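Local structure of dual function macrocyclase-peptidase POPB (Galerina marginata, 5N4B) at residues A[317-322]-A[365-370]; A[151-156]-A[208-213]. The protein cleaves peptides after prolyl residues and closes peptide chains into macrocycles, two steps in the biosynthesis of the highly toxic amanitins. The protein carries 1 engineered substitution. All coordinates share one frame; numbering follows the deposited sequence.

Contact 1: A[317-322]-A[365-370]; sequences IITNHG and VNCANE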
loop_
_atom_site.group_PDB
_atom_site.type_symbol
_atom_site.label_atom_id
_atom_site.label_comp_id
_atom_site.label_asym_id
_atom_site.label_seq_id
_atom_site.Cartn_x
_atom_site.Cartn_y
_atom_site.Cartn_z
ATOM N N ILE A 317 19.585 4.670 1.569
ATOM C CA ILE A 317 20.633 4.566 2.571
ATOM C C ILE A 317 20.265 3.578 3.671
ATOM O O ILE A 317 19.149 3.600 4.208
ATOM C CB ILE A 317 20.875 5.927 3.243
ATOM C CG1 ILE A 317 21.223 7.016 2.242
ATOM C CG2 ILE A 317 21.974 5.801 4.331
ATOM C CD1 ILE A 317 22.387 6.718 1.412
ATOM N N ILE A 318 21.219 2.764 4.084
ATOM C CA ILE A 318 21.105 1.909 5.276
ATOM C C ILE A 318 21.751 2.594 6.473
ATOM O O ILE A 318 21.101 2.823 7.496
ATOM C CB ILE A 318 21.776 0.537 5.034
ATOM C CG1 ILE A 318 21.128 -0.160 3.857
ATOM C CG2 ILE A 318 21.716 -0.291 6.315
ATOM C CD1 ILE A 318 21.976 -1.229 3.240
ATOM N N THR A 319 23.017 2.937 6.365
ATOM C CA THR A 319 23.740 3.601 7.446
ATOM C C THR A 319 25.076 4.101 6.910
ATOM O O THR A 319 25.373 3.964 5.719
ATOM C CB THR A 319 23.911 2.681 8.645
ATOM O OG1 THR A 319 24.267 3.536 9.767
ATOM C CG2 THR A 319 24.965 1.607 8.480
ATOM N N ASN A 320 25.914 4.608 7.804
ATOM C CA ASN A 320 27.275 4.974 7.438
ATOM C C ASN A 320 28.151 4.694 8.637
ATOM O O ASN A 320 27.717 4.762 9.784
ATOM C CB ASN A 320 27.421 6.446 7.051
ATOM C CG ASN A 320 27.209 7.349 8.210
ATOM O OD1 ASN A 320 26.107 7.421 8.712
ATOM N ND2 ASN A 320 28.249 8.045 8.647
ATOM N N HIS A 321 29.424 4.411 8.366
ATOM C CA HIS A 321 30.468 4.380 9.383
ATOM C C HIS A 321 31.519 5.366 8.893
ATOM O O HIS A 321 32.214 5.114 7.905
ATOM C CB HIS A 321 31.005 2.958 9.634
ATOM C CG HIS A 321 29.968 2.014 10.157
ATOM N ND1 HIS A 321 29.262 2.251 11.312
ATOM C CD2 HIS A 321 29.531 0.821 9.687
ATOM C CE1 HIS A 321 28.408 1.258 11.516
ATOM N NE2 HIS A 321 28.551 0.377 10.546
ATOM N N GLY A 322 31.612 6.515 9.538
ATOM C CA GLY A 322 32.435 7.571 8.984
ATOM C C GLY A 322 31.974 7.926 7.596
ATOM O O GLY A 322 30.776 8.046 7.334
ATOM N N VAL A 365 17.199 -4.039 4.536
ATOM C CA VAL A 365 18.418 -4.198 5.333
ATOM C C VAL A 365 18.425 -3.089 6.358
ATOM O O VAL A 365 18.346 -1.908 5.979
ATOM C CB VAL A 365 19.726 -4.142 4.514
ATOM C CG1 VAL A 365 20.924 -4.356 5.424
ATOM C CG2 VAL A 365 19.786 -5.191 3.440
ATOM N N ASN A 366 18.579 -3.460 7.631
ATOM C CA ASN A 366 18.714 -2.512 8.745
ATOM C C ASN A 366 20.022 -2.761 9.486
ATOM O O ASN A 366 20.434 -3.906 9.680
ATOM C CB ASN A 366 17.584 -2.639 9.740
ATOM C CG ASN A 366 16.250 -2.190 9.207
ATOM O OD1 ASN A 366 15.983 -2.096 7.990
ATOM N ND2 ASN A 366 15.352 -1.913 10.131
ATOM N N CYS A 367 20.701 -1.709 9.899
ATOM C CA CYS A 367 21.827 -1.869 10.792
ATOM C C CYS A 367 21.306 -1.962 12.220
ATOM O O CYS A 367 20.423 -1.181 12.605
ATOM C CB CYS A 367 22.732 -0.650 10.650
ATOM S SG CYS A 367 24.219 -0.654 11.667
ATOM N N ALA A 368 21.846 -2.888 12.976
ATOM C CA ALA A 368 21.406 -3.185 14.333
ATOM C C ALA A 368 22.603 -3.308 15.251
ATOM O O ALA A 368 23.677 -3.812 14.873
ATOM C CB ALA A 368 20.611 -4.482 14.385
ATOM N N ASN A 369 22.412 -2.878 16.491
ATOM C CA ASN A 369 23.462 -2.995 17.509
ATOM C C ASN A 369 24.769 -2.416 16.983
ATOM O O ASN A 369 25.841 -3.025 17.116
ATOM C CB ASN A 369 23.641 -4.435 17.992
ATOM C CG ASN A 369 24.539 -4.554 19.216
ATOM O OD1 ASN A 369 24.599 -3.639 20.042
ATOM N ND2 ASN A 369 25.227 -5.703 19.345
ATOM N N GLU A 370 24.651 -1.253 16.364
ATOM C CA GLU A 370 25.736 -0.431 15.839
ATOM C C GLU A 370 26.489 -0.982 14.634
ATOM O O GLU A 370 26.869 -0.189 13.767
ATOM C CB GLU A 370 26.753 -0.056 16.914
ATOM C CG GLU A 370 26.190 0.866 18.027
ATOM C CD GLU A 370 25.872 2.331 17.610
ATOM O OE1 GLU A 370 25.720 2.670 16.414
ATOM O OE2 GLU A 370 25.723 3.173 18.537
HETATM O O HOH W 1 19.328 0.793 9.564
#

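Contact 2: A[151-156]-A[208-213]; sequences FSPDGK and WTKDSK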
loop_
_atom_site.group_PDB
_atom_site.type_symbol
_atom_site.label_atom_id
_atom_site.label_comp_id
_atom_site.label_asym_id
_atom_site.label_seq_id
_atom_site.Cartn_x
_atom_site.Cartn_y
_atom_site.Cartn_z
ATOM N N PHE A 151 8.470 9.915 16.491
ATOM C CA PHE A 151 9.102 10.469 17.683
ATOM C C PHE A 151 10.479 11.018 17.335
ATOM O O PHE A 151 11.209 10.474 16.503
ATOM C CB PHE A 151 9.292 9.385 18.730
ATOM C CG PHE A 151 8.035 8.976 19.448
ATOM C CD1 PHE A 151 7.491 9.722 20.474
ATOM C CD2 PHE A 151 7.431 7.788 19.098
ATOM C CE1 PHE A 151 6.358 9.295 21.154
ATOM C CE2 PHE A 151 6.298 7.363 19.826
ATOM C CZ PHE A 151 5.778 8.144 20.827
ATOM N N SER A 152 10.873 12.061 18.062
ATOM C CA SER A 152 12.219 12.584 17.939
ATOM C C SER A 152 13.235 11.587 18.505
ATOM O O SER A 152 12.913 10.767 19.376
ATOM C CB SER A 152 12.359 13.921 18.639
ATOM O OG SER A 152 12.047 13.825 20.014
ATOM N N PRO A 153 14.478 11.659 18.018
ATOM C CA PRO A 153 15.505 10.728 18.475
ATOM C C PRO A 153 15.730 10.786 19.965
ATOM O O PRO A 153 16.006 9.769 20.595
ATOM C CB PRO A 153 16.737 11.174 17.668
ATOM C CG PRO A 153 16.239 11.851 16.519
ATOM C CD PRO A 153 14.916 12.447 16.857
ATOM N N ASP A 154 15.592 11.964 20.587
ATOM C CA ASP A 154 15.786 12.101 22.028
ATOM C C ASP A 154 14.570 11.697 22.835
ATOM O O ASP A 154 14.636 11.754 24.072
ATOM C CB ASP A 154 16.270 13.508 22.368
ATOM C CG ASP A 154 15.257 14.604 22.158
ATOM O OD1 ASP A 154 14.122 14.305 21.806
ATOM O OD2 ASP A 154 15.615 15.804 22.410
ATOM N N GLY A 155 13.475 11.330 22.185
ATOM C CA GLY A 155 12.310 10.869 22.890
ATOM C C GLY A 155 11.487 11.955 23.521
ATOM O O GLY A 155 10.557 11.618 24.270
ATOM N N LYS A 156 11.810 13.229 23.298
ATOM C CA LYS A 156 11.103 14.330 23.947
ATOM C C LYS A 156 9.875 14.789 23.204
ATOM O O LYS A 156 8.983 15.359 23.832
ATOM C CB LYS A 156 12.053 15.524 24.152
ATOM C CG LYS A 156 13.179 15.154 25.132
ATOM C CD LYS A 156 14.180 16.312 25.415
ATOM C CE LYS A 156 13.561 17.423 26.281
ATOM N NZ LYS A 156 14.567 18.500 26.644
ATOM N N TRP A 208 13.420 13.374 11.449
ATOM C CA TRP A 208 14.068 14.228 12.421
ATOM C C TRP A 208 15.560 14.311 12.179
ATOM O O TRP A 208 16.209 13.335 11.797
ATOM C CB TRP A 208 13.876 13.667 13.823
ATOM C CG TRP A 208 12.458 13.831 14.395
ATOM C CD1 TRP A 208 11.398 12.962 14.250
ATOM C CD2 TRP A 208 11.978 14.916 15.202
ATOM N NE1 TRP A 208 10.289 13.453 14.895
ATOM C CE2 TRP A 208 10.613 14.644 15.486
ATOM C CE3 TRP A 208 12.545 16.091 15.708
ATOM C CZ2 TRP A 208 9.836 15.475 16.260
ATOM C CZ3 TRP A 208 11.749 16.939 16.472
ATOM C CH2 TRP A 208 10.423 16.636 16.743
ATOM N N THR A 209 16.117 15.488 12.461
ATOM C CA THR A 209 17.544 15.579 12.633
ATOM C C THR A 209 17.937 14.945 13.969
ATOM O O THR A 209 17.138 14.876 14.922
ATOM C CB THR A 209 18.019 17.022 12.505
ATOM O OG1 THR A 209 17.241 17.877 13.351
ATOM C CG2 THR A 209 17.921 17.501 11.055
ATOM N N LYS A 210 19.167 14.427 14.018
ATOM C CA LYS A 210 19.604 13.637 15.155
ATOM C C LYS A 210 19.872 14.473 16.398
ATOM O O LYS A 210 20.021 13.908 17.492
ATOM C CB LYS A 210 20.791 12.754 14.785
ATOM C CG LYS A 210 20.468 11.370 14.295
ATOM C CD LYS A 210 19.320 11.299 13.336
ATOM C CE LYS A 210 19.141 9.827 12.862
ATOM N NZ LYS A 210 18.005 9.618 11.902
ATOM N N ASP A 211 19.886 15.795 16.257
ATOM C CA ASP A 211 19.898 16.713 17.379
ATOM C C ASP A 211 18.510 16.979 17.970
ATOM O O ASP A 211 18.392 17.749 18.927
ATOM C CB ASP A 211 20.581 18.019 16.943
ATOM C CG ASP A 211 19.865 18.693 15.754
ATOM O OD1 ASP A 211 18.698 18.337 15.488
ATOM O OD2 ASP A 211 20.501 19.527 15.032
ATOM N N SER A 212 17.466 16.382 17.380
ATOM C CA SER A 212 16.078 16.516 17.820
ATOM C C SER A 212 15.555 17.937 17.790
ATOM O O SER A 212 14.521 18.237 18.409
ATOM C CB SER A 212 15.854 15.909 19.199
ATOM O OG SER A 212 16.096 14.502 19.218
ATOM N N LYS A 213 16.175 18.806 17.004
ATOM C CA LYS A 213 15.722 20.190 16.974
ATOM C C LYS A 213 14.571 20.403 16.007
ATOM O O LYS A 213 13.882 21.419 16.087
ATOM C CB LYS A 213 16.897 21.099 16.559
ATOM C CG LYS A 213 18.053 21.123 17.545
ATOM C CD LYS A 213 19.122 22.083 17.056
ATOM C CE LYS A 213 20.220 22.319 18.097
ATOM N NZ LYS A 213 21.365 23.028 17.422
HETATM O O HOH W 2 14.592 17.940 21.654
#

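Contact 1: A[317-322]-A[365-370]
Water 1 sits between Cys-367 and Ile-318, accepting from Cys-367 N at 2.9 Å and giving only a weak bond to Ile-318 O. The water spans a gap between backbones that are not paired here: the axes of 317-321 and 365-368 approach to 6.4 Å and run 34° apart. The rest is mostly apolar. Ile-318 crosses Val-365, its CD1 lying 3.9 Å from Val-365 CB, while its CG2, anti to the backbone N, spreads over the backbone towards Cys-367 N at 4.0 Å. Thr-319 is turned (chi1 -164°) so that OG1 goes to Gln-412 and the methyl CG2 meets Cys-367 CB at 3.8 Å. Near the strand ends the imidazole of His-321 presents its CE1 corner, close to the ring plane, to Glu-370 O at 3.1 Å, a close edge-on approach to a carbonyl. Cys-367 SG stands oblique to that ring, 5.4 Å from its centroid. Phe-373 packs against Ile-318, Thr-319, Val-365 and Cys-367 alike, joining both segments. Ile-318 and Thr-319 both pair with Tyr-326, a classic beta bulge. The two are first strands of successive four-stranded antiparallel sheets, consistent with side-by-side blades of the beta-propeller domain.

Contact 2: A[151-156]-A[208-213]
Ser-212 OG, anti to its carbonyl carbon (chi1 -63°), is brought to Asp-154 N, which donates to it at 2.9 Å with a bent N-H...O angle of 144°. Asp-154 chi1 (69°) turns the carboxylate back to its own turn, where OD1 accepts from Ser-152 OG at 2.8 Å and Lys-156 N at 3.0 Å, from opposite faces of the carboxylate plane, the latter closing an Asx turn. Asp-211 OD1 likewise accepts from Thr-209 OG1, here on its syn side, and from Lys-213 N. Type I beta turns run from Ser-152 to Gly-155 and Thr-209 to Ser-212, closed by Gly-155 N to Ser-152 O and Ser-212 N to Thr-209 O; they link the first two strands of adjacent beta-propeller blades. Trp-208 lays its indole against the 151-156 turn. Ser-152 CB sits over its six-membered ring, 3.5 Å from the centroid and 5° off the normal, a CH-pi contact. Pro-153 crosses the indole stem obliquely, CD 3.4 Å from Trp-208 CB, and its CG reaches Thr-209 O at 3.5 Å. Trp-208 NE1 bonds to Lys-150 O. Phe-151, whose carbonyl oxygen lies 3.4 Å from Trp-208 CD1, also contacts the bound peptide through a backbone hydrogen bond and apolar packing.

How the contacts relate
Both contacts join successive blades of the same propeller, contact 2 the second and third, contact 1 the fifth and sixth, counting sheets along the chain. Contact 2 is buried and larger, 306 Å² against 242 Å², and joins turn to turn by a direct hydrogen bond and aromatic packing; contact 1 is partly buried and joins strand to strand through aliphatic groups and a water bridge with one weak leg. The centres of contact 1 and contact 2 lie about 18 Å apart, and the nearest atoms of contact 1 and contact 2 about 8 Å. The loop after strand 405-409, in the seventh blade, reaches both: Asn-410 and Gln-412 bond to residues of contact 1, and Arg-411 to Pro-153 O of contact 2.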